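Local coordinates for beta-lactamase domain protein (PDB 5I0P) that probably hydrolyses its substrate at a two-zinc active site, as a member of the metallo-beta-lactamase superfamily, at residues Gly212-Pro215 with Glu216-Ala219; Leu254-Tyr257 with Leu258-Leu261. All coordinates share one frame; numbering follows the deposited sequence.

Interaction 1: Gly212-Pro215 with Glu216-Ala219; sequences GHSP and EHCA. With ZN (zinc ion), chain E.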
loop_
_atom_site.group_PDB
_atom_site.type_symbol
_atom_site.label_atom_id
_atom_site.label_comp_id
_atom_site.label_asym_id
_atom_site.label_seq_id
_atom_site.Cartn_x
_atom_site.Cartn_y
_atom_site.Cartn_z
ATOM N N GLY A 212 4.796 -8.704 -0.034
ATOM C CA GLY A 212 3.714 -9.353 0.675
ATOM C C GLY A 212 2.371 -8.673 0.537
ATOM O O GLY A 212 1.337 -9.345 0.481
ATOM N N HIS A 213 2.364 -7.342 0.504
ATOM C CA HIS A 213 1.156 -6.573 0.223
ATOM C C HIS A 213 0.936 -6.392 -1.281
ATOM O O HIS A 213 -0.197 -6.455 -1.761
ATOM C CB HIS A 213 1.239 -5.226 0.957
ATOM C CG HIS A 213 0.093 -4.308 0.684
ATOM N ND1 HIS A 213 -1.194 -4.570 1.109
ATOM C CD2 HIS A 213 0.050 -3.098 0.080
ATOM C CE1 HIS A 213 -1.988 -3.584 0.728
ATOM N NE2 HIS A 213 -1.255 -2.672 0.113
ATOM N N SER A 214 2.016 -6.231 -2.031
ATOM C CA SER A 214 1.979 -5.941 -3.461
ATOM C C SER A 214 3.326 -6.362 -4.045
ATOM O O SER A 214 4.257 -6.683 -3.286
ATOM C CB SER A 214 1.711 -4.447 -3.720
ATOM O OG SER A 214 2.728 -3.634 -3.155
ATOM N N PRO A 215 3.458 -6.392 -5.388
ATOM C CA PRO A 215 4.676 -6.960 -5.988
ATOM C C PRO A 215 5.974 -6.398 -5.438
ATOM O O PRO A 215 6.890 -7.165 -5.090
ATOM C CB PRO A 215 4.517 -6.606 -7.476
ATOM C CG PRO A 215 3.099 -6.571 -7.704
ATOM C CD PRO A 215 2.478 -6.050 -6.437
ATOM N N GLU A 216 6.068 -5.070 -5.345
ATOM C CA GLU A 216 7.328 -4.392 -5.084
ATOM C C GLU A 216 7.024 -2.995 -4.564
ATOM O O GLU A 216 7.212 -1.996 -5.277
ATOM C CB GLU A 216 8.186 -4.339 -6.358
ATOM C CG GLU A 216 9.625 -3.890 -6.113
ATOM C CD GLU A 216 10.439 -3.636 -7.417
ATOM O OE1 GLU A 216 9.970 -3.935 -8.550
ATOM O OE2 GLU A 216 11.577 -3.148 -7.299
ATOM N N HIS A 217 6.545 -2.930 -3.324
ATOM C CA HIS A 217 5.967 -1.706 -2.776
ATOM C C HIS A 217 7.049 -0.675 -2.498
ATOM O O HIS A 217 8.077 -0.984 -1.885
ATOM C CB HIS A 217 5.199 -2.040 -1.503
ATOM C CG HIS A 217 4.589 -0.846 -0.834
ATOM N ND1 HIS A 217 5.333 0.054 -0.095
ATOM C CD2 HIS A 217 3.305 -0.416 -0.776
ATOM C CE1 HIS A 217 4.535 1.001 0.365
ATOM N NE2 HIS A 217 3.296 0.728 -0.014
ATOM N N CYS A 218 6.836 0.555 -2.946
ATOM C CA CYS A 218 7.851 1.599 -2.794
ATOM C C CYS A 218 7.459 2.501 -1.634
ATOM O O CYS A 218 6.484 3.245 -1.728
ATOM C CB CYS A 218 8.034 2.430 -4.072
ATOM S SG CYS A 218 9.091 3.898 -3.791
ATOM N N ALA A 219 8.200 2.408 -0.541
ATOM C CA ALA A 219 8.172 3.395 0.529
ATOM C C ALA A 219 9.406 4.278 0.369
ATOM O O ALA A 219 10.415 3.868 -0.217
ATOM C CB ALA A 219 8.147 2.752 1.910
HETATM ZN ZN ZN E . -2.569 -1.189 -1.002
#
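His213 and His217 lie side by side on one short bend, yet just one of them holds a metal. His213 binds a zinc ion through NE2 at 2.3 Å. His102, His104 and Asp232 complete that site. The loop Gly212-Pro215 follows strand 203-210 and leads into strand 217-222, so the zinc ligand sits in the turn between two antiparallel neighbours of one sheet. The approach of the histidines is loose. His213 CD2 lies 4.3 Å from His217 CD2, which is near the plane of the His213 ring, while the approach to the His217 ring is oblique. In both residues CG stands opposite the backbone N (chi1 177° in His213 and 179° in His217), and with these torsions the two CD2 atoms face each other loosely. Ser214 touches His217 from the side of the bend. Its OG is 3.4 Å from His217 CB and lies at the edge of that ring, near its plane. This is a van der Waals contact; the hydroxyl is hydrogen-bonded to Glu133 instead. The same carboxylate oxygen of Glu133 takes the backbone N-H of Glu216, so one carboxylate oxygen links Ser214 to Glu216. The Glu216 side chain runs out extended, and its OE1 meets the N-H of Gly132. Each ring has a polar partner outside the bend. ND1 of His213 is paired with the carbonyl O of Asn241, which would hold the ring's rotation and probably make NE2 a stronger electron donor to the zinc. His217 NE2 is bonded to the backbone N of Asp232, a zinc ligand, which is consistent with a second-shell role for His217.

Interaction 2: Leu254-Tyr257 with Leu258-Leu261; sequences LALY and LESL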
loop_
_atom_site.group_PDB
_atom_site.type_symbol
_atom_site.label_atom_id
_atom_site.label_comp_id
_atom_site.label_asym_id
_atom_site.label_seq_id
_atom_site.Cartn_x
_atom_site.Cartn_y
_atom_site.Cartn_z
ATOM N N LEU A 254 2.539 -13.457 3.744
ATOM C CA LEU A 254 2.659 -12.990 5.123
ATOM C C LEU A 254 4.100 -13.096 5.608
ATOM O O LEU A 254 4.589 -12.220 6.323
ATOM C CB LEU A 254 1.707 -13.757 6.042
ATOM C CG LEU A 254 1.583 -13.321 7.518
ATOM C CD1 LEU A 254 1.260 -11.860 7.641
ATOM C CD2 LEU A 254 0.536 -14.154 8.250
ATOM N N ALA A 255 4.802 -14.160 5.245
ATOM C CA ALA A 255 6.209 -14.193 5.610
ATOM C C ALA A 255 6.986 -13.052 4.942
ATOM O O ALA A 255 7.804 -12.395 5.590
ATOM C CB ALA A 255 6.796 -15.548 5.263
ATOM N N LEU A 256 6.743 -12.803 3.652
ATOM C CA LEU A 256 7.384 -11.680 2.973
ATOM C C LEU A 256 7.087 -10.372 3.698
ATOM O O LEU A 256 7.977 -9.531 3.881
ATOM C CB LEU A 256 6.904 -11.607 1.512
ATOM C CG LEU A 256 7.405 -12.770 0.648
ATOM C CD1 LEU A 256 6.775 -12.833 -0.762
ATOM C CD2 LEU A 256 8.891 -12.639 0.571
ATOM N N TYR A 257 5.832 -10.190 4.114
ATOM C CA TYR A 257 5.446 -8.948 4.759
ATOM C C TYR A 257 6.122 -8.807 6.108
ATOM O O TYR A 257 6.651 -7.739 6.440
ATOM C CB TYR A 257 3.941 -8.878 4.889
ATOM C CG TYR A 257 3.503 -7.673 5.671
ATOM C CD1 TYR A 257 3.573 -6.388 5.118
ATOM C CD2 TYR A 257 3.030 -7.811 6.992
ATOM C CE1 TYR A 257 3.164 -5.276 5.860
ATOM C CE2 TYR A 257 2.627 -6.713 7.723
ATOM C CZ TYR A 257 2.697 -5.447 7.159
ATOM O OH TYR A 257 2.297 -4.357 7.913
ATOM N N LEU A 258 6.091 -9.872 6.912
ATOM C CA LEU A 258 6.729 -9.837 8.216
ATOM C C LEU A 258 8.228 -9.618 8.073
ATOM O O LEU A 258 8.860 -9.014 8.944
ATOM C CB LEU A 258 6.417 -11.129 8.988
ATOM C CG LEU A 258 4.924 -11.322 9.335
ATOM C CD1 LEU A 258 4.663 -12.656 10.019
ATOM C CD2 LEU A 258 4.344 -10.167 10.138
ATOM N N GLU A 259 8.826 -10.128 7.009
ATOM C CA GLU A 259 10.240 -9.860 6.802
ATOM C C GLU A 259 10.458 -8.416 6.354
ATOM O O GLU A 259 11.355 -7.741 6.855
ATOM C CB GLU A 259 10.804 -10.844 5.800
ATOM C CG GLU A 259 12.272 -10.689 5.474
ATOM C CD GLU A 259 12.670 -11.594 4.311
ATOM O OE1 GLU A 259 13.827 -12.075 4.302
ATOM O OE2 GLU A 259 11.816 -11.855 3.419
ATOM N N SER A 260 9.612 -7.906 5.459
ATOM C CA SER A 260 9.745 -6.514 5.044
ATOM C C SER A 260 9.631 -5.536 6.227
ATOM O O SER A 260 10.267 -4.478 6.228
ATOM C CB SER A 260 8.674 -6.202 4.008
ATOM O OG SER A 260 8.850 -6.974 2.856
ATOM N N LEU A 261 8.870 -5.883 7.261
ATOM C CA LEU A 261 8.693 -4.943 8.360
ATOM C C LEU A 261 9.996 -4.641 9.070
ATOM O O LEU A 261 10.136 -3.557 9.650
ATOM C CB LEU A 261 7.659 -5.473 9.343
ATOM C CG LEU A 261 6.209 -5.366 8.893
ATOM C CD1 LEU A 261 5.319 -5.779 10.054
ATOM C CD2 LEU A 261 5.872 -3.952 8.469
#
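Tyr257 and Leu261 pack one turn apart on an alpha-helix, in the i to i+4 spacing along helix 253-260. Leu261 lies over one face of the phenol. Its CG is 4.2 Å from the centre of the Tyr257 ring and 20° off the ring normal, a CH-pi contact displaced toward the rim. The two methyls spread over the far end of the ring: CD1 is 3.7 Å from Tyr257 CE2, and CD2 reaches toward the hydroxyl. Tyr257 has CG opposite its own backbone N (chi1 174°), whereas in Leu261 CG is opposite the carbonyl carbon (chi1 -76°). These settings bring the leucine branch back along the helix to the ring. Leu258 stands across Tyr257 at about a right angle and touches the ring's other end, with CD2 near CD2 of the tyrosine. Through its other methyl it meets Leu254 at a slant, Leu258 CD1 lying 4.0 Å from Leu254 CG. Leu254 and Tyr257 also pack on helix 284-308, so these two buried side chains join the helix to helix 284-308. The tyrosine OH is hydrogen-bonded to Met233 O and to Thr240 OG1, which hold the far end of the ring. Main-chain i to i+4 bonds run from Leu258 N to Leu254 O through Leu261 N to Tyr257 O. Ser260 adds a side-chain bond, and its OG is also linked to Tyr211 N. Leu256 O is gripped twice from opposite faces of its plane, by Ser260 N at 2.8 Å and by Ser260 OG at 2.9 Å.

Interaction 1 comes first along the chain, and interaction 2 follows after strand 227-231. Both lie in the metallo-beta-lactamase part of the chain, with their centres about 10 Å apart. The loop 212-215 rests on helix 253-260: Gly212 N is 3.9 Å from Leu256 CB, and Gly212 CA also packs on Tyr257 CB. Interaction 1 belongs to the turn between two strands of the six-stranded sheet. Interaction 2 lies on a helix in the connection between strands 227-231 and 272-275, which run parallel in that sheet. The side chain of Tyr257 is about 5 Å from that of His213. The helix therefore backs the loop that carries a zinc ligand, without itself binding the metal.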